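Long-range contact in alpha-1,2-mannosidase (PDB 2WW2), which hydrolyses alpha-mannosidic linkages with inversion at the anomeric carbon, as a member of the calcium-dependent glycoside hydrolase family 92: residues N692-D704 with Q722-S734. Sequence-based numbering, arbitrary orientation.
Sequences NGQEFTRNYLTHD and QQRGTQPADFPYS
Asp730 and Asn699 carry most of the direct hydrogen bonding between 692-704 and 722-734. The backbone N of Asn699 donates a nearly straight bond, 168° at the hydrogen, to Asp730 O at 2.9 Å, while the side-chain ND2 of Asn699 reaches Gly725 O, also at 2.9 Å. The other ND2 partner is Asp595 O, outside both segments. Thr697 OG1 approaches from above the carboxylate plane and donates to Asp730 OD1 at 2.9 Å; the other oxygen, OD2, accepts the backbone N of Gln727, so one carboxylate ties its own turn to the facing loop. An asparagine here, with its NH2 in place of one oxygen, would probably leave either Thr697 OG1 or Gln727 N without its acceptor.

Arg724 works largely through water. Its chain is extended, with CG anti to the backbone N (chi1 174°), which carries the guanidinium to Phe696, where NH2 bonds Phe696 O at 3.1 Å from above the carbonyl plane. Three waters lie at the guanidinium edge and link NE, NH2 and NH1 to Phe696 O, Arg698 O and Asn699 OD1, respectively.

Apolar contact is made by Pro732, whose CA sits over one face of the Tyr700 ring, 4.1 Å from its centroid, in a CH-pi contact. Tyr700 OH donates to a water that bridges to Ala729 O and Phe731 O.

The arrangement is a loop-on-loop junction: the C-terminal tail, its 3-10 turn at 728-730 included, is fastened to the connection between edge strands 694-695 and 700-702 of two neighbouring sheets and to the start of the latter strand.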
loop_
_atom_site.group_PDB
_atom_site.type_symbol
_atom_site.label_atom_id
_atom_site.label_comp_id
_atom_site.label_asym_id
_atom_site.label_seq_id
_atom_site.Cartn_x
_atom_site.Cartn_y
_atom_site.Cartn_z
ATOM N N ASN A 692 4.694 31.347 -35.626
ATOM C CA ASN A 692 5.110 32.191 -36.730
ATOM C C ASN A 692 4.451 33.571 -36.648
ATOM O O ASN A 692 4.048 34.155 -37.659
ATOM C CB ASN A 692 4.821 31.488 -38.058
ATOM C CG ASN A 692 5.493 30.117 -38.141
ATOM O OD1 ASN A 692 4.849 29.106 -38.426
ATOM N ND2 ASN A 692 6.786 30.079 -37.860
ATOM N N GLY A 693 4.370 34.097 -35.426
ATOM C CA GLY A 693 3.942 35.473 -35.205
ATOM C C GLY A 693 2.441 35.664 -35.114
ATOM O O GLY A 693 1.973 36.779 -34.928
ATOM N N GLN A 694 1.673 34.588 -35.245
ATOM C CA GLN A 694 0.212 34.683 -35.146
ATOM C C GLN A 694 -0.292 34.018 -33.871
ATOM O O GLN A 694 0.215 32.972 -33.473
ATOM C CB GLN A 694 -0.453 34.025 -36.357
ATOM C CG GLN A 694 0.247 34.283 -37.698
ATOM C CD GLN A 694 0.320 35.750 -38.077
ATOM O OE1 GLN A 694 -0.660 36.497 -37.941
ATOM N NE2 GLN A 694 1.496 36.179 -38.573
ATOM N N GLU A 695 -1.293 34.614 -33.232
ATOM C CA GLU A 695 -1.873 34.024 -32.027
ATOM C C GLU A 695 -2.215 32.560 -32.309
ATOM O O GLU A 695 -2.779 32.241 -33.343
ATOM C CB GLU A 695 -3.129 34.785 -31.607
ATOM C CG GLU A 695 -3.800 34.254 -30.344
ATOM C CD GLU A 695 -5.010 35.081 -29.970
ATOM O OE1 GLU A 695 -4.817 36.190 -29.428
ATOM O OE2 GLU A 695 -6.150 34.643 -30.245
ATOM N N PHE A 696 -1.874 31.678 -31.379
ATOM C CA PHE A 696 -1.981 30.241 -31.606
ATOM C C PHE A 696 -2.563 29.630 -30.349
ATOM O O PHE A 696 -2.013 29.810 -29.276
ATOM C CB PHE A 696 -0.583 29.681 -31.890
ATOM C CG PHE A 696 -0.512 28.179 -31.943
ATOM C CD1 PHE A 696 -0.848 27.490 -33.107
ATOM C CD2 PHE A 696 -0.061 27.462 -30.840
ATOM C CE1 PHE A 696 -0.751 26.110 -33.168
ATOM C CE2 PHE A 696 0.040 26.072 -30.882
ATOM C CZ PHE A 696 -0.302 25.393 -32.052
ATOM N N THR A 697 -3.706 28.963 -30.477
ATOM C CA THR A 697 -4.385 28.391 -29.315
ATOM C C THR A 697 -4.641 26.880 -29.445
ATOM O O THR A 697 -5.220 26.274 -28.541
ATOM C CB THR A 697 -5.733 29.088 -29.036
ATOM O OG1 THR A 697 -6.624 28.846 -30.126
ATOM C CG2 THR A 697 -5.548 30.614 -28.865
ATOM N N ARG A 698 -4.215 26.270 -30.549
ATOM C CA ARG A 698 -4.372 24.817 -30.699
ATOM C C ARG A 698 -3.468 24.071 -29.721
ATOM O O ARG A 698 -2.383 24.550 -29.400
ATOM C CB ARG A 698 -4.066 24.368 -32.129
ATOM C CG ARG A 698 -5.080 24.892 -33.128
ATOM C CD ARG A 698 -4.824 24.340 -34.535
ATOM N NE ARG A 698 -3.547 24.752 -35.118
ATOM C CZ ARG A 698 -3.354 25.865 -35.829
ATOM N NH1 ARG A 698 -4.353 26.732 -36.031
ATOM N NH2 ARG A 698 -2.151 26.124 -36.337
ATOM N N ASN A 699 -3.918 22.906 -29.255
ATOM C CA ASN A 699 -3.128 22.109 -28.303
ATOM C C ASN A 699 -2.256 21.075 -29.000
ATOM O O ASN A 699 -1.837 20.091 -28.383
ATOM C CB ASN A 699 -4.031 21.407 -27.284
ATOM C CG ASN A 699 -4.784 22.390 -26.397
ATOM O OD1 ASN A 699 -4.256 23.436 -26.027
ATOM N ND2 ASN A 699 -6.019 22.045 -26.044
ATOM N N TYR A 700 -1.969 21.309 -30.278
ATOM C CA TYR A 700 -1.121 20.410 -31.060
ATOM C C TYR A 700 -0.479 21.145 -32.235
ATOM O O TYR A 700 -0.984 22.184 -32.689
ATOM C CB TYR A 700 -1.937 19.221 -31.584
ATOM C CG TYR A 700 -3.008 19.611 -32.574
ATOM C CD1 TYR A 700 -2.814 19.440 -33.942
ATOM C CD2 TYR A 700 -4.220 20.161 -32.142
ATOM C CE1 TYR A 700 -3.804 19.810 -34.863
ATOM C CE2 TYR A 700 -5.201 20.533 -33.049
ATOM C CZ TYR A 700 -4.987 20.348 -34.407
ATOM O OH TYR A 700 -5.957 20.705 -35.303
ATOM N N LEU A 701 0.639 20.599 -32.706
ATOM C CA LEU A 701 1.319 21.050 -33.917
ATOM C C LEU A 701 1.234 19.930 -34.945
ATOM O O LEU A 701 1.315 18.758 -34.579
ATOM C CB LEU A 701 2.799 21.300 -33.617
ATOM C CG LEU A 701 3.201 22.538 -32.817
ATOM C CD1 LEU A 701 4.685 22.468 -32.450
ATOM C CD2 LEU A 701 2.909 23.804 -33.605
ATOM N N THR A 702 1.085 20.270 -36.221
ATOM C CA THR A 702 1.139 19.219 -37.255
ATOM C C THR A 702 2.593 18.934 -37.588
ATOM O O THR A 702 3.457 19.782 -37.362
ATOM C CB THR A 702 0.413 19.622 -38.558
ATOM O OG1 THR A 702 1.122 20.689 -39.198
ATOM C CG2 THR A 702 -1.025 20.067 -38.260
ATOM N N HIS A 703 2.865 17.748 -38.129
ATOM C CA HIS A 703 4.202 17.445 -38.647
ATOM C C HIS A 703 4.625 18.474 -39.698
ATOM O O HIS A 703 5.765 18.936 -39.696
ATOM C CB HIS A 703 4.241 16.043 -39.239
ATOM C CG HIS A 703 5.629 15.530 -39.479
ATOM N ND1 HIS A 703 6.212 15.495 -40.734
ATOM C CD2 HIS A 703 6.552 15.040 -38.623
ATOM C CE1 HIS A 703 7.428 14.985 -40.638
ATOM N NE2 HIS A 703 7.661 14.706 -39.367
ATOM N N ASP A 704 3.703 18.854 -40.580
ATOM C CA ASP A 704 4.020 19.863 -41.616
ATOM C C ASP A 704 4.401 21.199 -41.013
ATOM O O ASP A 704 5.322 21.867 -41.492
ATOM C CB ASP A 704 2.857 20.041 -42.579
ATOM C CG ASP A 704 2.820 18.944 -43.633
ATOM O OD1 ASP A 704 3.770 18.124 -43.657
ATOM O OD2 ASP A 704 1.853 18.894 -44.416
ATOM N N GLN A 722 -6.790 29.630 -17.919
ATOM C CA GLN A 722 -7.927 28.736 -18.104
ATOM C C GLN A 722 -8.821 29.118 -19.271
ATOM O O GLN A 722 -9.824 28.452 -19.518
ATOM C CB GLN A 722 -8.729 28.594 -16.801
ATOM C CG GLN A 722 -7.991 27.731 -15.785
ATOM C CD GLN A 722 -8.600 27.763 -14.411
ATOM O OE1 GLN A 722 -9.753 28.132 -14.238
ATOM N NE2 GLN A 722 -7.828 27.368 -13.422
ATOM N N GLN A 723 -8.468 30.193 -19.971
ATOM C CA GLN A 723 -9.223 30.609 -21.156
ATOM C C GLN A 723 -8.560 30.165 -22.441
ATOM O O GLN A 723 -9.045 30.496 -23.521
ATOM C CB GLN A 723 -9.374 32.129 -21.228
ATOM C CG GLN A 723 -9.749 32.803 -19.931
ATOM C CD GLN A 723 -10.396 34.142 -20.142
ATOM O OE1 GLN A 723 -9.818 35.177 -19.811
ATOM N NE2 GLN A 723 -11.611 34.138 -20.702
ATOM N N ARG A 724 -7.431 29.467 -22.343
ATOM C CA ARG A 724 -6.675 29.117 -23.544
ATOM C C ARG A 724 -6.737 27.624 -23.824
ATOM O O ARG A 724 -6.528 26.808 -22.931
ATOM C CB ARG A 724 -5.203 29.548 -23.391
ATOM C CG ARG A 724 -4.332 29.096 -24.522
ATOM C CD ARG A 724 -2.878 29.563 -24.400
ATOM N NE ARG A 724 -2.212 29.203 -25.646
ATOM C CZ ARG A 724 -1.826 27.971 -25.943
ATOM N NH1 ARG A 724 -1.968 27.016 -25.041
ATOM N NH2 ARG A 724 -1.285 27.702 -27.128
ATOM N N GLY A 725 -6.999 27.264 -25.072
ATOM C CA GLY A 725 -6.945 25.862 -25.472
ATOM C C GLY A 725 -8.135 25.042 -25.015
ATOM O O GLY A 725 -8.035 23.822 -24.882
ATOM N N THR A 726 -9.271 25.706 -24.790
ATOM C CA THR A 726 -10.445 25.036 -24.228
ATOM C C THR A 726 -11.546 24.762 -25.256
ATOM O O THR A 726 -12.547 24.128 -24.941
ATOM C CB THR A 726 -11.059 25.877 -23.087
ATOM O OG1 THR A 726 -11.477 27.134 -23.622
ATOM C CG2 THR A 726 -10.027 26.126 -21.990
ATOM N N GLN A 727 -11.367 25.222 -26.487
ATOM C CA GLN A 727 -12.410 25.071 -27.506
ATOM C C GLN A 727 -12.255 23.807 -28.356
ATOM O O GLN A 727 -11.160 23.308 -28.526
ATOM C CB GLN A 727 -12.412 26.299 -28.418
ATOM C CG GLN A 727 -12.641 27.592 -27.667
ATOM C CD GLN A 727 -13.952 27.555 -26.904
ATOM O OE1 GLN A 727 -15.016 27.386 -27.499
ATOM N NE2 GLN A 727 -13.880 27.689 -25.578
ATOM N N PRO A 728 -13.362 23.299 -28.923
ATOM C CA PRO A 728 -13.263 22.100 -29.760
ATOM C C PRO A 728 -12.285 22.249 -30.922
ATOM O O PRO A 728 -11.645 21.276 -31.309
ATOM C CB PRO A 728 -14.703 21.897 -30.266
ATOM C CG PRO A 728 -15.550 22.520 -29.177
ATOM C CD PRO A 728 -14.759 23.735 -28.734
ATOM N N ALA A 729 -12.147 23.452 -31.468
ATOM C CA ALA A 729 -11.188 23.662 -32.545
ATOM C C ALA A 729 -9.750 23.493 -32.075
ATOM O O ALA A 729 -8.854 23.331 -32.894
ATOM C CB ALA A 729 -11.362 25.036 -33.166
ATOM N N ASP A 730 -9.524 23.556 -30.764
ATOM C CA ASP A 730 -8.166 23.473 -30.240
ATOM C C ASP A 730 -7.698 22.031 -29.998
ATOM O O ASP A 730 -6.511 21.802 -29.762
ATOM C CB ASP A 730 -8.039 24.263 -28.930
ATOM C CG ASP A 730 -8.400 25.729 -29.095
ATOM O OD1 ASP A 730 -8.092 26.306 -30.161
ATOM O OD2 ASP A 730 -8.989 26.298 -28.151
ATOM N N PHE A 731 -8.621 21.071 -30.041
ATOM C CA PHE A 731 -8.306 19.685 -29.666
ATOM C C PHE A 731 -7.694 18.885 -30.821
ATOM O O PHE A 731 -8.086 19.056 -31.980
ATOM C CB PHE A 731 -9.544 18.937 -29.128
ATOM C CG PHE A 731 -10.286 19.666 -28.031
ATOM C CD1 PHE A 731 -9.637 20.575 -27.205
ATOM C CD2 PHE A 731 -11.636 19.420 -27.820
ATOM C CE1 PHE A 731 -10.329 21.244 -26.211
ATOM C CE2 PHE A 731 -12.330 20.069 -26.824
ATOM C CZ PHE A 731 -11.681 20.980 -26.016
ATOM N N PRO A 732 -6.759 17.977 -30.511
ATOM C CA PRO A 732 -6.190 17.132 -31.562
ATOM C C PRO A 732 -7.160 16.037 -32.009
ATOM O O PRO A 732 -8.331 16.008 -31.578
ATOM C CB PRO A 732 -4.930 16.532 -30.905
ATOM C CG PRO A 732 -4.735 17.325 -29.629
ATOM C CD PRO A 732 -6.101 17.754 -29.216
ATOM N N TYR A 733 -6.685 15.155 -32.888
ATOM C CA TYR A 733 -7.534 14.172 -33.551
ATOM C C TYR A 733 -8.177 13.132 -32.625
ATOM O O TYR A 733 -7.560 12.657 -31.681
ATOM C CB TYR A 733 -6.706 13.438 -34.615
ATOM C CG TYR A 733 -7.404 12.265 -35.284
ATOM C CD1 TYR A 733 -8.207 12.458 -36.402
ATOM C CD2 TYR A 733 -7.224 10.964 -34.818
ATOM C CE1 TYR A 733 -8.824 11.410 -37.026
ATOM C CE2 TYR A 733 -7.849 9.903 -35.430
ATOM C CZ TYR A 733 -8.639 10.135 -36.545
ATOM O OH TYR A 733 -9.251 9.108 -37.177
ATOM N N SER A 734 -9.422 12.777 -32.909
ATOM C CA SER A 734 -9.985 11.536 -32.393
ATOM C C SER A 734 -10.753 10.899 -33.522
ATOM O O SER A 734 -11.410 11.595 -34.300
ATOM C CB SER A 734 -10.955 11.771 -31.227
ATOM O OG SER A 734 -10.268 12.136 -30.047
HETATM O O HOH W 1 -2.146 31.619 -27.129
HETATM O O HOH W 2 -0.556 25.238 -27.636
HETATM O O HOH W 3 -1.611 23.974 -25.437
HETATM O O HOH W 4 -8.505 21.030 -34.023
#